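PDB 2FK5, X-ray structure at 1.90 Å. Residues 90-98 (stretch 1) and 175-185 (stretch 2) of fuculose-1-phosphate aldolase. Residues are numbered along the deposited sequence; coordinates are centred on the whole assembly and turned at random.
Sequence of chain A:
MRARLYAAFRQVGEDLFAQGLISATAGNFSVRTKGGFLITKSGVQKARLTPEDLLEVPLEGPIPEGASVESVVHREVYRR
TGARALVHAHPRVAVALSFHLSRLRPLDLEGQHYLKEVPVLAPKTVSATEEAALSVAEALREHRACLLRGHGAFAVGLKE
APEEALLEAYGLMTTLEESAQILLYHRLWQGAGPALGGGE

Stretch 1, residues 90-98: HPRVAVALS
Stretch 2 (175-185) TLEESAQILLY

The carboxylate of Glu177, on one helix, receives the free backbone amides at the start of another: Val93 N donates to Glu177 OE1 and Ala94 N to Glu177 OE2, each at 2.9 Å and with N-H...O angles near 160°. The first turn of a helix leaves its amides without backbone acceptors, and here a buried acid fills that need. The CA-to-CB bond of Glu177 points sideways, but chi1 t, chi2 p and chi3 171° bring the carboxylate in, with Glu177 OE2 3.1 Å from Pro91 CB. Water 1 accepts from Arg92 N at 2.9 Å and donates a weak bond to Glu177 OE1 at 3.4 Å; Gln181 NE2, one turn along, adds another weak bond to Glu177 OE1 at 3.3 Å.

His90 (phi/psi -128/67) and Pro91 (-62/112) lead into the shorter helix, with Pro91 at the N-cap position and its O accepting from Val95 N at 2.9 Å. Residues 175-185 are helical throughout, within a longer helix. The axes approach to 8.0 Å with their N-to-C directions at 62°. Register is set by Pro91 CA lying 5.4 Å from Glu177 CA and Ala94 CA 5.0 Å from Ala180 CA.

The helices come close where two alanines meet, Ala94 CB lying 3.7 Å from Ala180 CB; Leu176 (t, p) adds an apolar contact, its CG 4.3 Å from Ala94 CB. Val93 (t) is a knob among Glu177, Ala180, Gln181 and Leu184. Its CG1 lies 4.0 Å from Ala180 CB and 3.9 Å from Leu184 CD2 (t, p), while Val93 CG2 meets Gln181 CG at 3.7 Å, against the aliphatic part of an m, t side chain. One turn after Val93, Leu97 (m, t) extends the apolar contact, its CD1 4.3 Å from Ala180 CB and 4.1 Å from Leu183 CB (m, t).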

# COMPACT_ATOMS: atom_id res chain seq x y z
N HIS A 90 -11.90 14.85 6.76
CA HIS A 90 -13.31 14.50 6.81
C HIS A 90 -13.57 13.14 7.43
O HIS A 90 -14.01 12.20 6.75
CB HIS A 90 -13.91 14.58 5.41
CG HIS A 90 -13.84 15.95 4.82
ND1 HIS A 90 -12.66 16.52 4.39
CD2 HIS A 90 -14.79 16.90 4.67
CE1 HIS A 90 -12.89 17.76 4.00
NE2 HIS A 90 -14.17 18.02 4.16
N PRO A 91 -13.29 13.01 8.73
CA PRO A 91 -13.51 11.74 9.44
C PRO A 91 -15.00 11.44 9.37
O PRO A 91 -15.82 12.14 9.97
CB PRO A 91 -13.01 12.06 10.85
CG PRO A 91 -13.33 13.54 11.00
CD PRO A 91 -12.93 14.10 9.66
N ARG A 92 -15.35 10.39 8.63
CA ARG A 92 -16.76 10.04 8.40
C ARG A 92 -17.63 9.81 9.62
O ARG A 92 -18.73 10.37 9.71
CB ARG A 92 -16.84 8.83 7.47
CG ARG A 92 -16.03 9.02 6.20
NE ARG A 92 -15.02 7.94 4.26
CZ ARG A 92 -14.84 7.07 3.27
NH1 ARG A 92 -15.59 5.99 3.19
NH2 ARG A 92 -13.89 7.29 2.37
N VAL A 93 -17.17 8.99 10.56
CA VAL A 93 -18.00 8.75 11.74
C VAL A 93 -18.13 10.02 12.59
O VAL A 93 -19.20 10.33 13.08
CB VAL A 93 -17.48 7.60 12.61
CG1 VAL A 93 -18.39 7.44 13.83
CG2 VAL A 93 -17.47 6.29 11.80
N ALA A 94 -17.03 10.76 12.76
CA ALA A 94 -17.07 11.99 13.54
C ALA A 94 -18.04 12.99 12.90
O ALA A 94 -18.79 13.68 13.60
CB ALA A 94 -15.66 12.61 13.64
N VAL A 95 -18.05 13.05 11.57
CA VAL A 95 -18.95 13.97 10.89
C VAL A 95 -20.39 13.54 11.07
O VAL A 95 -21.27 14.38 11.27
CB VAL A 95 -18.62 14.09 9.38
CG1 VAL A 95 -19.74 14.82 8.66
CG2 VAL A 95 -17.30 14.87 9.21
N ALA A 96 -20.64 12.23 11.03
CA ALA A 96 -22.00 11.74 11.23
C ALA A 96 -22.44 12.11 12.64
O ALA A 96 -23.57 12.56 12.85
CB ALA A 96 -22.05 10.22 11.04
N LEU A 97 -21.56 11.93 13.62
CA LEU A 97 -21.91 12.26 14.99
C LEU A 97 -22.07 13.77 15.20
O LEU A 97 -22.79 14.21 16.09
CB LEU A 97 -20.86 11.74 15.98
CG LEU A 97 -20.51 10.25 15.93
CD1 LEU A 97 -19.92 9.83 17.27
CD2 LEU A 97 -21.74 9.43 15.61
N SER A 98 -21.39 14.56 14.37
CA SER A 98 -21.47 16.01 14.50
C SER A 98 -22.90 16.55 14.35
O SER A 98 -23.22 17.62 14.88
CB SER A 98 -20.55 16.70 13.48
OG SER A 98 -21.13 16.74 12.18
N THR A 175 -6.79 10.34 15.97
CA THR A 175 -7.30 10.07 17.31
C THR A 175 -8.78 10.46 17.36
O THR A 175 -9.59 9.77 17.99
CB THR A 175 -6.53 10.86 18.37
OG1 THR A 175 -5.20 10.34 18.47
CG2 THR A 175 -7.21 10.77 19.73
N LEU A 176 -9.12 11.58 16.71
CA LEU A 176 -10.51 12.04 16.67
C LEU A 176 -11.44 11.03 16.00
O LEU A 176 -12.50 10.72 16.54
CB LEU A 176 -10.62 13.38 15.94
CG LEU A 176 -12.05 13.84 15.60
CD1 LEU A 176 -12.95 13.73 16.82
CD2 LEU A 176 -12.01 15.27 15.09
N GLU A 177 -11.08 10.52 14.82
CA GLU A 177 -11.97 9.56 14.16
C GLU A 177 -12.03 8.24 14.92
O GLU A 177 -13.08 7.62 15.00
CB GLU A 177 -11.56 9.33 12.70
CG GLU A 177 -12.40 8.25 11.96
CD GLU A 177 -13.87 8.63 11.70
OE1 GLU A 177 -14.56 7.88 10.96
OE2 GLU A 177 -14.36 9.64 12.23
N GLU A 178 -10.91 7.82 15.51
CA GLU A 178 -10.89 6.59 16.30
C GLU A 178 -11.82 6.75 17.52
O GLU A 178 -12.57 5.84 17.86
CB GLU A 178 -9.47 6.26 16.76
CG GLU A 178 -8.49 6.14 15.60
CD GLU A 178 -7.06 5.90 16.05
OE1 GLU A 178 -6.66 6.46 17.08
OE2 GLU A 178 -6.34 5.15 15.35
N SER A 179 -11.77 7.91 18.17
CA SER A 179 -12.63 8.17 19.31
C SER A 179 -14.10 8.20 18.89
O SER A 179 -14.97 7.71 19.61
CB SER A 179 -12.24 9.50 19.99
OG SER A 179 -11.04 9.36 20.75
N ALA A 180 -14.38 8.77 17.72
CA ALA A 180 -15.76 8.83 17.20
C ALA A 180 -16.28 7.42 16.90
O ALA A 180 -17.42 7.08 17.23
CB ALA A 180 -15.80 9.68 15.94
N GLN A 181 -15.44 6.60 16.28
CA GLN A 181 -15.82 5.22 15.98
C GLN A 181 -16.07 4.45 17.27
O GLN A 181 -17.04 3.72 17.38
CB GLN A 181 -14.73 4.53 15.15
CG GLN A 181 -14.55 5.20 13.78
CD GLN A 181 -13.57 4.47 12.88
OE1 GLN A 181 -12.76 3.69 13.34
NE2 GLN A 181 -13.64 4.75 11.58
N ILE A 182 -15.18 4.62 18.25
CA ILE A 182 -15.37 3.93 19.53
C ILE A 182 -16.71 4.35 20.16
O ILE A 182 -17.45 3.51 20.70
CB ILE A 182 -14.20 4.23 20.50
CG1 ILE A 182 -12.95 3.48 20.01
CG2 ILE A 182 -14.55 3.79 21.93
CD1 ILE A 182 -11.69 3.80 20.83
N LEU A 183 -17.03 5.64 20.08
CA LEU A 183 -18.30 6.14 20.60
C LEU A 183 -19.47 5.46 19.90
O LEU A 183 -20.43 5.01 20.53
CB LEU A 183 -18.41 7.66 20.39
CG LEU A 183 -17.72 8.56 21.42
CD1 LEU A 183 -17.71 10.00 20.94
CD2 LEU A 183 -18.47 8.45 22.75
N LEU A 184 -19.39 5.39 18.57
CA LEU A 184 -20.45 4.76 17.78
C LEU A 184 -20.59 3.28 18.13
O LEU A 184 -21.68 2.80 18.41
CB LEU A 184 -20.16 4.90 16.28
CG LEU A 184 -21.08 4.11 15.33
CD1 LEU A 184 -22.51 4.67 15.39
CD2 LEU A 184 -20.54 4.21 13.90
N TYR A 185 -19.48 2.54 18.09
CA TYR A 185 -19.51 1.11 18.39
C TYR A 185 -20.07 0.87 19.80
O TYR A 185 -20.88 -0.02 20.01
CB TYR A 185 -18.11 0.52 18.31
CG TYR A 185 -17.47 0.61 16.94
CD1 TYR A 185 -16.08 0.71 16.82
CD2 TYR A 185 -18.23 0.55 15.77
CE1 TYR A 185 -15.46 0.75 15.58
CE2 TYR A 185 -17.61 0.59 14.51
CZ TYR A 185 -16.23 0.68 14.43
OH TYR A 185 -15.60 0.71 13.21
O HOH W 1 -13.26 8.56 7.90